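Local coordinates for putative glycosyl hydrolase (PDB 3K11), which is a putative glycosyl hydrolase of the family 88 type, probably cleaving glycosidic bonds, though its substrate has not been established, at residues Asp145-Leu159 against Phe205-Tyr217. Numbering follows the deposited sequence. Where two conformers were deposited one is given.
Sequences DDAGAVCTAMIKLRL and FMGIPAVAQMSRY. With EDO (1,2-ethanediol), chain I; EDO (1,2-ethanediol), chain P.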
loop_
_atom_site.group_PDB
_atom_site.type_symbol
_atom_site.label_atom_id
_atom_site.label_comp_id
_atom_site.label_asym_id
_atom_site.label_seq_id
_atom_site.Cartn_x
_atom_site.Cartn_y
_atom_site.Cartn_z
ATOM N N ASP A 145 13.366 -11.070 28.849
ATOM C CA ASP A 145 14.523 -10.397 28.196
ATOM C C ASP A 145 15.820 -10.631 28.876
ATOM O O ASP A 145 16.868 -10.488 28.254
ATOM C CB ASP A 145 14.413 -8.880 28.281
ATOM C CG ASP A 145 13.434 -8.316 27.342
ATOM O OD1 ASP A 145 12.904 -9.064 26.501
ATOM O OD2 ASP A 145 13.223 -7.096 27.442
ATOM N N ASP A 146 15.742 -10.916 30.163
ATOM C CA ASP A 146 16.942 -11.137 30.998
ATOM C C ASP A 146 17.368 -12.587 30.993
ATOM O O ASP A 146 18.381 -12.888 31.585
ATOM C CB ASP A 146 16.640 -10.771 32.454
ATOM C CG ASP A 146 16.409 -9.293 32.671
ATOM O OD1 ASP A 146 16.892 -8.476 31.849
ATOM O OD2 ASP A 146 15.806 -8.948 33.714
ATOM N N ALA A 147 16.616 -13.495 30.351
ATOM C CA ALA A 147 16.824 -14.923 30.549
ATOM C C ALA A 147 16.691 -15.821 29.352
ATOM O O ALA A 147 17.515 -16.710 29.135
ATOM C CB ALA A 147 15.851 -15.435 31.664
ATOM N N GLY A 148 15.640 -15.652 28.576
ATOM C CA GLY A 148 15.267 -16.696 27.623
ATOM C C GLY A 148 16.220 -17.068 26.499
ATOM O O GLY A 148 16.625 -18.238 26.357
ATOM N N ALA A 149 16.611 -16.057 25.724
ATOM C CA ALA A 149 17.481 -16.257 24.563
ATOM C C ALA A 149 18.815 -16.834 24.982
ATOM O O ALA A 149 19.350 -17.692 24.298
ATOM C CB ALA A 149 17.680 -14.949 23.819
ATOM N N VAL A 150 19.362 -16.343 26.101
ATOM C CA VAL A 150 20.648 -16.852 26.619
ATOM C C VAL A 150 20.525 -18.273 27.153
ATOM O O VAL A 150 21.318 -19.129 26.811
ATOM C CB VAL A 150 21.249 -15.913 27.689
ATOM C CG1 VAL A 150 22.513 -16.535 28.314
ATOM C CG2 VAL A 150 21.589 -14.547 27.055
ATOM N N CYS A 151 19.500 -18.510 27.959
ATOM C CA CYS A 151 19.205 -19.845 28.471
ATOM C C CYS A 151 19.061 -20.848 27.320
ATOM O O CYS A 151 19.626 -21.946 27.370
ATOM C CB CYS A 151 17.902 -19.813 29.273
ATOM S SG CYS A 151 17.667 -21.354 30.226
ATOM N N THR A 152 18.348 -20.455 26.263
ATOM C CA THR A 152 18.138 -21.314 25.109
ATOM C C THR A 152 19.466 -21.761 24.521
ATOM O O THR A 152 19.668 -22.956 24.255
ATOM C CB THR A 152 17.289 -20.595 24.063
ATOM O OG1 THR A 152 15.996 -20.315 24.642
ATOM C CG2 THR A 152 17.090 -21.408 22.765
ATOM N N ALA A 153 20.347 -20.807 24.251
ATOM C CA ALA A 153 21.678 -21.136 23.700
ATOM C C ALA A 153 22.521 -22.027 24.614
ATOM O O ALA A 153 23.243 -22.914 24.128
ATOM C CB ALA A 153 22.435 -19.864 23.368
HETATM N N MSE A 154 22.446 -21.797 25.931
HETATM C CA MSE A 154 23.200 -22.600 26.898
HETATM C C MSE A 154 22.712 -24.040 26.903
HETATM O O MSE A 154 23.506 -24.950 26.959
HETATM C CB MSE A 154 23.083 -22.016 28.298
HETATM C CG MSE A 154 23.908 -20.758 28.461
HETATM SE SE MSE A 154 23.725 -20.069 30.286
HETATM C CE MSE A 154 24.999 -18.634 30.129
ATOM N N ILE A 155 21.382 -24.237 26.855
ATOM C CA ILE A 155 20.825 -25.592 26.712
ATOM C C ILE A 155 21.320 -26.267 25.420
ATOM O O ILE A 155 21.850 -27.380 25.451
ATOM C CB ILE A 155 19.300 -25.558 26.732
ATOM C CG1 ILE A 155 18.790 -25.178 28.136
ATOM C CG2 ILE A 155 18.727 -26.928 26.350
ATOM C CD1 ILE A 155 17.283 -24.603 28.092
ATOM N N LYS A 156 21.240 -25.552 24.295
ATOM C CA LYS A 156 21.682 -26.096 23.035
ATOM C C LYS A 156 23.117 -26.578 23.065
ATOM O O LYS A 156 23.419 -27.694 22.629
ATOM C CB LYS A 156 21.531 -25.071 21.932
ATOM C CG LYS A 156 20.094 -24.808 21.500
ATOM C CD LYS A 156 20.072 -23.595 20.613
ATOM C CE LYS A 156 18.727 -23.338 19.955
ATOM N NZ LYS A 156 18.742 -22.099 19.110
ATOM N N LEU A 157 24.013 -25.773 23.623
ATOM C CA LEU A 157 25.416 -26.183 23.643
ATOM C C LEU A 157 25.692 -27.260 24.689
ATOM O O LEU A 157 26.441 -28.197 24.435
ATOM C CB LEU A 157 26.352 -24.986 23.824
ATOM C CG LEU A 157 27.851 -25.271 23.569
ATOM C CD1 LEU A 157 28.069 -25.852 22.170
ATOM C CD2 LEU A 157 28.655 -23.976 23.712
ATOM N N ARG A 158 25.060 -27.159 25.854
ATOM C CA ARG A 158 25.297 -28.165 26.851
ATOM C C ARG A 158 24.830 -29.541 26.393
ATOM O O ARG A 158 25.447 -30.560 26.731
ATOM C CB ARG A 158 24.669 -27.803 28.187
ATOM C CG ARG A 158 24.990 -28.837 29.255
ATOM C CD ARG A 158 24.840 -28.258 30.647
ATOM N NE ARG A 158 24.647 -29.380 31.552
ATOM C CZ ARG A 158 25.603 -30.203 31.922
ATOM N NH1 ARG A 158 26.867 -29.997 31.567
ATOM N NH2 ARG A 158 25.301 -31.244 32.691
ATOM N N LEU A 159 23.744 -29.600 25.643
ATOM C CA LEU A 159 23.304 -30.882 25.110
ATOM C C LEU A 159 24.289 -31.447 24.090
ATOM O O LEU A 159 24.286 -32.648 23.851
ATOM C CB LEU A 159 21.906 -30.778 24.529
ATOM C CG LEU A 159 20.797 -30.614 25.586
ATOM C CD1 LEU A 159 19.469 -30.230 24.911
ATOM C CD2 LEU A 159 20.607 -31.848 26.475
ATOM N N PHE A 205 9.437 -15.074 21.378
ATOM C CA PHE A 205 10.838 -15.453 21.211
ATOM C C PHE A 205 11.583 -15.404 22.516
ATOM O O PHE A 205 12.464 -16.228 22.760
ATOM C CB PHE A 205 11.506 -14.576 20.162
ATOM C CG PHE A 205 12.935 -14.920 19.931
ATOM C CD1 PHE A 205 13.296 -16.109 19.257
ATOM C CD2 PHE A 205 13.918 -14.088 20.428
ATOM C CE1 PHE A 205 14.635 -16.436 19.088
ATOM C CE2 PHE A 205 15.268 -14.417 20.283
ATOM C CZ PHE A 205 15.620 -15.583 19.599
HETATM N N MSE A 206 11.231 -14.467 23.381
HETATM C CA MSE A 206 11.932 -14.421 24.664
HETATM C C MSE A 206 11.634 -15.645 25.521
HETATM O O MSE A 206 12.488 -16.093 26.292
HETATM C CB MSE A 206 11.628 -13.142 25.439
HETATM C CG MSE A 206 11.864 -11.884 24.703
HETATM SE SE MSE A 206 13.705 -11.673 23.990
HETATM C CE MSE A 206 13.283 -10.543 22.360
ATOM N N GLY A 207 10.427 -16.176 25.421
ATOM C CA GLY A 207 9.980 -17.304 26.258
ATOM C C GLY A 207 9.871 -18.696 25.658
ATOM O O GLY A 207 10.246 -19.671 26.301
ATOM N N ILE A 208 9.416 -18.814 24.414
ATOM C CA ILE A 208 9.034 -20.150 23.892
ATOM C C ILE A 208 10.224 -21.051 23.573
ATOM O O ILE A 208 10.221 -22.189 24.012
ATOM C CB ILE A 208 8.017 -20.052 22.744
ATOM C CG1 ILE A 208 6.769 -19.340 23.280
ATOM C CG2 ILE A 208 7.710 -21.428 22.126
ATOM C CD1 ILE A 208 5.729 -18.974 22.155
ATOM N N PRO A 209 11.281 -20.527 22.904
ATOM C CA PRO A 209 12.435 -21.399 22.634
ATOM C C PRO A 209 13.065 -22.029 23.871
ATOM O O PRO A 209 13.475 -23.200 23.830
ATOM C CB PRO A 209 13.410 -20.476 21.892
ATOM C CG PRO A 209 12.478 -19.493 21.180
ATOM C CD PRO A 209 11.485 -19.205 22.296
ATOM N N ALA A 210 13.141 -21.282 24.972
ATOM C CA ALA A 210 13.696 -21.811 26.213
ATOM C C ALA A 210 12.877 -23.005 26.711
ATOM O O ALA A 210 13.429 -24.007 27.180
ATOM C CB ALA A 210 13.718 -20.715 27.281
ATOM N N VAL A 211 11.553 -22.842 26.679
ATOM C CA VAL A 211 10.648 -23.908 27.108
ATOM C C VAL A 211 10.812 -25.105 26.176
ATOM O O VAL A 211 10.944 -26.224 26.640
ATOM C CB VAL A 211 9.178 -23.419 27.217
ATOM C CG1 VAL A 211 8.253 -24.589 27.649
ATOM C CG2 VAL A 211 9.062 -22.228 28.209
ATOM N N ALA A 212 10.809 -24.890 24.852
ATOM C CA ALA A 212 11.039 -25.965 23.886
ATOM C C ALA A 212 12.382 -26.699 24.128
ATOM O O ALA A 212 12.438 -27.938 24.142
ATOM C CB ALA A 212 10.934 -25.419 22.415
ATOM N N GLN A 213 13.453 -25.950 24.363
ATOM C CA GLN A 213 14.746 -26.579 24.623
ATOM C C GLN A 213 14.792 -27.308 25.946
ATOM O O GLN A 213 15.428 -28.370 26.049
ATOM C CB GLN A 213 15.879 -25.543 24.512
ATOM C CG GLN A 213 16.189 -25.153 23.048
ATOM C CD GLN A 213 16.788 -26.266 22.252
ATOM O OE1 GLN A 213 17.516 -27.095 22.777
ATOM N NE2 GLN A 213 16.482 -26.313 20.959
HETATM N N MSE A 214 14.139 -26.767 26.966
HETATM C CA MSE A 214 14.093 -27.456 28.259
HETATM C C MSE A 214 13.421 -28.807 28.136
HETATM O O MSE A 214 13.742 -29.712 28.922
HETATM C CB MSE A 214 13.356 -26.697 29.355
HETATM C CG MSE A 214 14.112 -25.794 30.198
HETATM SE SE MSE A 214 15.759 -26.345 30.972
HETATM C CE MSE A 214 15.337 -26.892 32.671
ATOM N N SER A 215 12.502 -28.976 27.171
ATOM C CA SER A 215 11.913 -30.301 26.959
ATOM C C SER A 215 12.972 -31.321 26.567
ATOM O O SER A 215 12.790 -32.504 26.802
ATOM C CB SER A 215 10.788 -30.274 25.907
ATOM O OG SER A 215 11.297 -30.335 24.593
ATOM N N ARG A 216 14.069 -30.867 25.964
ATOM C CA ARG A 216 15.186 -31.716 25.559
ATOM C C ARG A 216 16.188 -31.921 26.691
ATOM O O ARG A 216 16.904 -32.937 26.743
ATOM C CB ARG A 216 15.945 -31.088 24.374
ATOM C CG ARG A 216 15.120 -30.812 23.132
ATOM C CD ARG A 216 15.947 -30.138 22.056
ATOM N NE ARG A 216 17.034 -31.019 21.645
ATOM C CZ ARG A 216 18.309 -30.660 21.411
ATOM N NH1 ARG A 216 18.764 -29.397 21.539
ATOM N NH2 ARG A 216 19.164 -31.605 21.045
ATOM N N TYR A 217 16.226 -30.966 27.611
ATOM C CA TYR A 217 17.250 -30.929 28.675
ATOM C C TYR A 217 16.826 -31.632 29.938
ATOM O O TYR A 217 17.659 -32.242 30.621
ATOM C CB TYR A 217 17.559 -29.478 29.000
ATOM C CG TYR A 217 18.735 -29.228 29.914
ATOM C CD1 TYR A 217 20.025 -29.142 29.412
ATOM C CD2 TYR A 217 18.541 -28.982 31.249
ATOM C CE1 TYR A 217 21.086 -28.875 30.218
ATOM C CE2 TYR A 217 19.578 -28.705 32.067
ATOM C CZ TYR A 217 20.868 -28.685 31.566
ATOM O OH TYR A 217 21.920 -28.381 32.412
HETATM C C1 EDO I . 12.495 -6.973 24.156
HETATM O O1 EDO I . 11.530 -8.011 24.292
HETATM C C2 EDO I . 11.815 -5.662 24.502
HETATM O O2 EDO I . 11.851 -5.542 25.904
HETATM C C1 EDO P . 28.218 -34.930 24.966
HETATM O O1 EDO P . 28.887 -34.330 26.057
HETATM C C2 EDO P . 26.735 -34.870 25.271
HETATM O O2 EDO P . 26.104 -34.853 23.996
HETATM O O HOH W 1 21.697 -28.910 21.077
#
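Tyr217 OH has two hydrogen-bond partners: Arg158 NE, which donates across the helix pair at 3.0 Å, and Asp167 OD1. The Arg158 bond is bent, 139° at the hydrogen, with the hydroxyl slightly out of the guanidinium plane; Arg158 CD meets the ring's edge, while NH1 bonds to the carbonyls of Glu162 and Leu164. With CG anti to the backbone N (chi1 -171°), the Tyr217 ring reaches over to the other helix, where Ile155 CG2 and Leu159 CD2 touch it obliquely. A phenylalanine here, lacking the hydroxyl, would probably leave Arg158 NE without its acceptor and Asp167 OD1 without this partner, so the arginine chain would be less firmly tied to the second helix. The axes of segments 148-159 and 205-217 come within 7.9 Å of each other and run in the same direction at 24°, consistent with neighbouring helices of one layer of the (alpha/alpha)6 barrel of six-hairpin glycosidases. Ile155 is a knob among Ala210, Gln213, Met214 and Tyr217, its CD1 lying 3.7 Å from Met214 SE. In return, Gln213 fits among Thr152, Ile155, Lys156 and Leu159; its OE1 accepts from Arg216 NH1 on a lone pair at 2.9 Å. That bond and a water linking Arg216 NH1 to Lys156 O help fix the guanidinium, over one face of which lies Leu159 CD1. Farther along, Gly148 permits close backbone approach, its CA making a nearly straight C-H...O contact with Met206 O at 3.1 Å.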